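Local structure of ribonucleoside-diphosphate reductase subunit beta (Bacillus halodurans C-125, 2RCC) at residues 112-115 / 116-120; 279-282 / 283-286. The protein probably serves as the iron-binding small subunit of a class I ribonucleotide reductase, which makes the deoxyribonucleotides needed for DNA synthesis. All coordinates share one frame; numbering follows the deposited sequence.

How the interactions relate
Both contacts are successive turns of single helices in the all-helical, ferritin-like fold of the small subunit, yet they use different helices on opposite sides of the chain's centre, about 30 Å apart between centres. Interaction 1, on helix 106-133, is largely buried: one side adjoins the predicted iron site and another meets the second subunit. Interaction 2, on helix 278-295, lies farther out, about 19 Å from the chain's centre against 12 Å, and is partly buried; the second subunit does not touch it. Both send polar groups to other helices, but in 279-286 a threonine hydroxyl also bonds back to its own helix, and a selenomethionine meets a tyrosine ring.

Interaction 1 of 2, residues 112-115 / 116-120; sequences MSVL and SFQEV. With PEG (di(hydroxyethyl)ether), chain L.
Helix 106-133 belongs to the four-helix core of the ferritin-like fold, and in its turns 112-120 the i to i+4 bonding is regular: Ser116 N donates to Met112 O at 2.9 Å and Phe117 N to Ser113 O at 3.1 Å, the latter nearly straight at 173°. Gln118 N and Glu119 N continue the pattern to Val114 O and Leu115 O. This spacing directs successive side chains to different surroundings. Leu115 packs on His223 and Phe227 of helix 207-237. Gln118, extended beyond CG, carries its OE1 to a hydrogen bond with NE2 of His223, a predicted iron ligand, which would make it a second-shell residue of the site. CG of Glu119, a residue itself predicted to bridge both irons, is set beside the backbone N and rests 3.3 Å from Leu115 O; the chain bends beyond it, and OE2 lies close to OE2 of Glu186, another predicted iron ligand.

The other flank faces the second subunit. There Phe117 stacks on Phe117 of the second subunit, and Ser113 OG is hydrogen-bonded to Ser116 OG of that subunit. With CG anti to the backbone N (chi1 163°), the Phe117 ring presents its edge near Val114 O, CD2 standing 4.0 Å from that oxygen. A di(hydroxyethyl)ether molecule, probably from the crystallisation liquor, also lies at this interface and is hydrogen-bonded to Ser113 O of the second subunit. Its ether oxygen O2 accepts a 2.8 Å hydrogen bond from Ser116 OG.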
loop_
_atom_site.group_PDB
_atom_site.type_symbol
_atom_site.label_atom_id
_atom_site.label_comp_id
_atom_site.label_asym_id
_atom_site.label_seq_id
_atom_site.Cartn_x
_atom_site.Cartn_y
_atom_site.Cartn_z
HETATM N N MSE A 112 3.118 0.753 -5.714
HETATM C CA MSE A 112 2.753 -0.672 -5.537
HETATM C C MSE A 112 2.049 -0.892 -4.202
HETATM O O MSE A 112 1.120 -1.683 -4.131
HETATM C CB MSE A 112 3.954 -1.593 -5.704
HETATM C CG MSE A 112 4.553 -1.657 -7.088
HETATM SE SE MSE A 112 3.307 -2.105 -8.499
HETATM C CE MSE A 112 2.823 -3.943 -7.987
ATOM N N SER A 113 2.444 -0.147 -3.164
ATOM C CA SER A 113 1.751 -0.185 -1.883
ATOM C C SER A 113 0.298 0.313 -2.034
ATOM O O SER A 113 -0.624 -0.311 -1.521
ATOM C CB SER A 113 2.523 0.605 -0.809
ATOM O OG SER A 113 1.795 0.709 0.380
ATOM N N VAL A 114 0.111 1.428 -2.734
ATOM C CA VAL A 114 -1.215 1.974 -2.991
ATOM C C VAL A 114 -2.021 0.934 -3.800
ATOM O O VAL A 114 -3.143 0.658 -3.439
ATOM C CB VAL A 114 -1.166 3.344 -3.737
ATOM C CG1 VAL A 114 -2.589 3.821 -4.089
ATOM C CG2 VAL A 114 -0.357 4.385 -2.960
ATOM N N LEU A 115 -1.418 0.264 -4.781
ATOM C CA LEU A 115 -2.132 -0.766 -5.579
ATOM C C LEU A 115 -2.601 -1.933 -4.722
ATOM O O LEU A 115 -3.714 -2.445 -4.888
ATOM C CB LEU A 115 -1.276 -1.389 -6.741
ATOM C CG LEU A 115 -1.453 -0.779 -8.116
ATOM C CD1 LEU A 115 -1.020 0.674 -8.121
ATOM C CD2 LEU A 115 -0.749 -1.546 -9.228
ATOM N N SER A 116 -1.711 -2.417 -3.865
ATOM C CA SER A 116 -1.999 -3.556 -3.005
ATOM C C SER A 116 -3.206 -3.280 -2.085
ATOM O O SER A 116 -4.081 -4.129 -1.902
ATOM C CB SER A 116 -0.774 -3.878 -2.189
ATOM O OG SER A 116 -0.963 -5.144 -1.561
ATOM N N PHE A 117 -3.184 -2.114 -1.475
ATOM C CA PHE A 117 -4.287 -1.612 -0.672
ATOM C C PHE A 117 -5.623 -1.567 -1.478
ATOM O O PHE A 117 -6.674 -2.043 -1.013
ATOM C CB PHE A 117 -3.915 -0.262 -0.111
ATOM C CG PHE A 117 -5.077 0.516 0.385
ATOM C CD1 PHE A 117 -5.745 0.114 1.530
ATOM C CD2 PHE A 117 -5.575 1.551 -0.354
ATOM C CE1 PHE A 117 -6.899 0.788 1.955
ATOM C CE2 PHE A 117 -6.695 2.236 0.066
ATOM C CZ PHE A 117 -7.353 1.846 1.229
ATOM N N GLN A 118 -5.569 -1.010 -2.683
ATOM C CA GLN A 118 -6.746 -0.963 -3.566
ATOM C C GLN A 118 -7.250 -2.385 -3.817
ATOM O O GLN A 118 -8.442 -2.614 -3.755
ATOM C CB GLN A 118 -6.437 -0.232 -4.900
ATOM C CG GLN A 118 -6.212 1.295 -4.684
ATOM C CD GLN A 118 -6.207 2.112 -5.971
ATOM O OE1 GLN A 118 -5.878 1.612 -7.019
ATOM N NE2 GLN A 118 -6.532 3.387 -5.862
ATOM N N GLU A 119 -6.359 -3.342 -4.049
ATOM C CA GLU A 119 -6.787 -4.741 -4.240
ATOM C C GLU A 119 -7.485 -5.309 -3.002
ATOM O O GLU A 119 -8.476 -6.053 -3.151
ATOM C CB GLU A 119 -5.627 -5.658 -4.619
ATOM C CG GLU A 119 -4.891 -5.308 -5.936
ATOM C CD GLU A 119 -5.790 -5.261 -7.167
ATOM O OE1 GLU A 119 -6.771 -6.049 -7.240
ATOM O OE2 GLU A 119 -5.495 -4.442 -8.072
ATOM N N VAL A 120 -6.979 -4.971 -1.802
ATOM C CA VAL A 120 -7.615 -5.337 -0.539
ATOM C C VAL A 120 -9.046 -4.823 -0.507
ATOM O O VAL A 120 -9.975 -5.574 -0.203
ATOM C CB VAL A 120 -6.830 -4.834 0.712
ATOM C CG1 VAL A 120 -7.701 -4.919 1.956
ATOM C CG2 VAL A 120 -5.512 -5.648 0.917
HETATM C C1 PEG L . 0.970 -2.877 0.707
HETATM O O1 PEG L . -0.178 -1.974 0.883
HETATM C C2 PEG L . 0.635 -4.357 0.883
HETATM O O2 PEG L . 1.325 -5.201 -0.034
HETATM C C3 PEG L . 2.442 -5.878 0.541
HETATM C C4 PEG L . 3.429 -6.313 -0.512
#

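Interaction 2 of 2, residues 279-282 / 283-286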
loop_
_atom_site.group_PDB
_atom_site.type_symbol
_atom_site.label_atom_id
_atom_site.label_comp_id
_atom_site.label_asym_id
_atom_site.label_seq_id
_atom_site.Cartn_x
_atom_site.Cartn_y
_atom_site.Cartn_z
ATOM N N GLU A 279 -21.211 -13.353 -29.811
ATOM C CA GLU A 279 -20.297 -12.963 -30.879
ATOM C C GLU A 279 -19.773 -11.516 -30.637
ATOM O O GLU A 279 -18.574 -11.220 -30.813
ATOM C CB GLU A 279 -20.955 -13.160 -32.267
ATOM C CG GLU A 279 -21.215 -14.649 -32.655
ATOM C CD GLU A 279 -22.365 -15.370 -31.887
ATOM O OE1 GLU A 279 -23.271 -14.698 -31.322
ATOM O OE2 GLU A 279 -22.357 -16.628 -31.849
ATOM N N ASP A 280 -20.676 -10.632 -30.206
ATOM C CA ASP A 280 -20.328 -9.263 -29.856
ATOM C C ASP A 280 -19.386 -9.213 -28.656
ATOM O O ASP A 280 -18.481 -8.395 -28.645
ATOM C CB ASP A 280 -21.571 -8.423 -29.482
ATOM C CG ASP A 280 -22.446 -8.021 -30.697
ATOM O OD1 ASP A 280 -21.996 -8.056 -31.865
ATOM O OD2 ASP A 280 -23.607 -7.642 -30.445
HETATM N N MSE A 281 -19.612 -10.065 -27.652
HETATM C CA MSE A 281 -18.733 -10.121 -26.495
HETATM C C MSE A 281 -17.330 -10.601 -26.873
HETATM O O MSE A 281 -16.349 -10.084 -26.372
HETATM C CB MSE A 281 -19.301 -11.066 -25.405
HETATM C CG MSE A 281 -18.496 -11.055 -24.096
HETATM SE SE MSE A 281 -18.550 -9.381 -23.170
HETATM C CE MSE A 281 -20.121 -9.755 -22.082
ATOM N N GLU A 282 -17.248 -11.620 -27.717
ATOM C CA GLU A 282 -15.968 -12.144 -28.136
ATOM C C GLU A 282 -15.195 -11.076 -28.912
ATOM O O GLU A 282 -14.005 -10.908 -28.663
ATOM C CB GLU A 282 -16.145 -13.480 -28.880
ATOM C CG GLU A 282 -16.570 -14.559 -27.860
ATOM C CD GLU A 282 -16.721 -15.945 -28.410
ATOM O OE1 GLU A 282 -16.520 -16.140 -29.607
ATOM O OE2 GLU A 282 -17.079 -16.842 -27.614
ATOM N N THR A 283 -15.881 -10.329 -29.780
ATOM C CA THR A 283 -15.259 -9.231 -30.520
ATOM C C THR A 283 -14.775 -8.156 -29.547
ATOM O O THR A 283 -13.710 -7.606 -29.744
ATOM C CB THR A 283 -16.191 -8.621 -31.546
ATOM O OG1 THR A 283 -16.710 -9.659 -32.375
ATOM C CG2 THR A 283 -15.481 -7.563 -32.436
ATOM N N TYR A 284 -15.562 -7.866 -28.524
ATOM C CA TYR A 284 -15.185 -6.910 -27.471
ATOM C C TYR A 284 -13.922 -7.361 -26.720
ATOM O O TYR A 284 -13.029 -6.550 -26.466
ATOM C CB TYR A 284 -16.377 -6.647 -26.518
ATOM C CG TYR A 284 -16.039 -5.861 -25.271
ATOM C CD1 TYR A 284 -15.639 -4.527 -25.347
ATOM C CD2 TYR A 284 -16.132 -6.447 -24.006
ATOM C CE1 TYR A 284 -15.313 -3.806 -24.181
ATOM C CE2 TYR A 284 -15.828 -5.745 -22.867
ATOM C CZ TYR A 284 -15.433 -4.428 -22.952
ATOM O OH TYR A 284 -15.131 -3.769 -21.786
ATOM N N ILE A 285 -13.825 -8.648 -26.396
ATOM C CA ILE A 285 -12.597 -9.185 -25.762
ATOM C C ILE A 285 -11.369 -9.011 -26.708
ATOM O O ILE A 285 -10.291 -8.639 -26.246
ATOM C CB ILE A 285 -12.765 -10.669 -25.359
ATOM C CG1 ILE A 285 -13.842 -10.798 -24.270
ATOM C CG2 ILE A 285 -11.409 -11.304 -24.875
ATOM C CD1 ILE A 285 -14.421 -12.213 -24.146
ATOM N N SER A 286 -11.536 -9.243 -28.006
ATOM C CA SER A 286 -10.442 -9.026 -28.995
ATOM C C SER A 286 -10.011 -7.565 -29.052
ATOM O O SER A 286 -8.803 -7.243 -29.098
ATOM C CB SER A 286 -10.835 -9.472 -30.406
ATOM O OG SER A 286 -11.036 -10.868 -30.450
HETATM O O HOH W 1 -19.798 -8.646 -33.216
#
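Thr283 and Glu279 are joined twice across one turn of helix 278-295: the backbone N of Thr283 donates to Glu279 O at 3.0 Å, and its OG1 donates to the same oxygen at 2.9 Å. With OG1 beside the backbone N (chi1 -53°), the hydroxyl folds back along the helix, and the two donors approach from opposite faces of the carbonyl plane.

The tightly packed flank is mostly apolar. Met281, a selenomethionine, and Tyr284 run side by side in the same direction, with SE 3.9 Å from CD2 of the ring. This Met-aromatic contact is oblique, the selenium standing 73° off the ring normal and 5.2 Å from the centroid. Ile285 adds its CD1 at 4.2 Å from Met281 CG, and helices 191-202 and 244-268 close over this flank through Ala195 and Phe265. Toward helix 244-268, Glu282 also forms a salt bridge with Arg266.

The side of Glu279, Asp280 and Thr283 is looser. A water donates to Asp280 OD1 at 2.6 Å and only weakly to Thr283 OG1; loop residues Ile305 and Pro309 partly cover Thr283, so the openness belongs mainly to Glu279 and Asp280. Replacing Thr283 with a valine would probably leave Glu279 O with the backbone donor alone and cost the water its weak second acceptor. Because OG1 spends its proton on the helix's own carbonyl, this hydroxyl meets the water as an acceptor, which implies a polar group satisfied mainly within its helix.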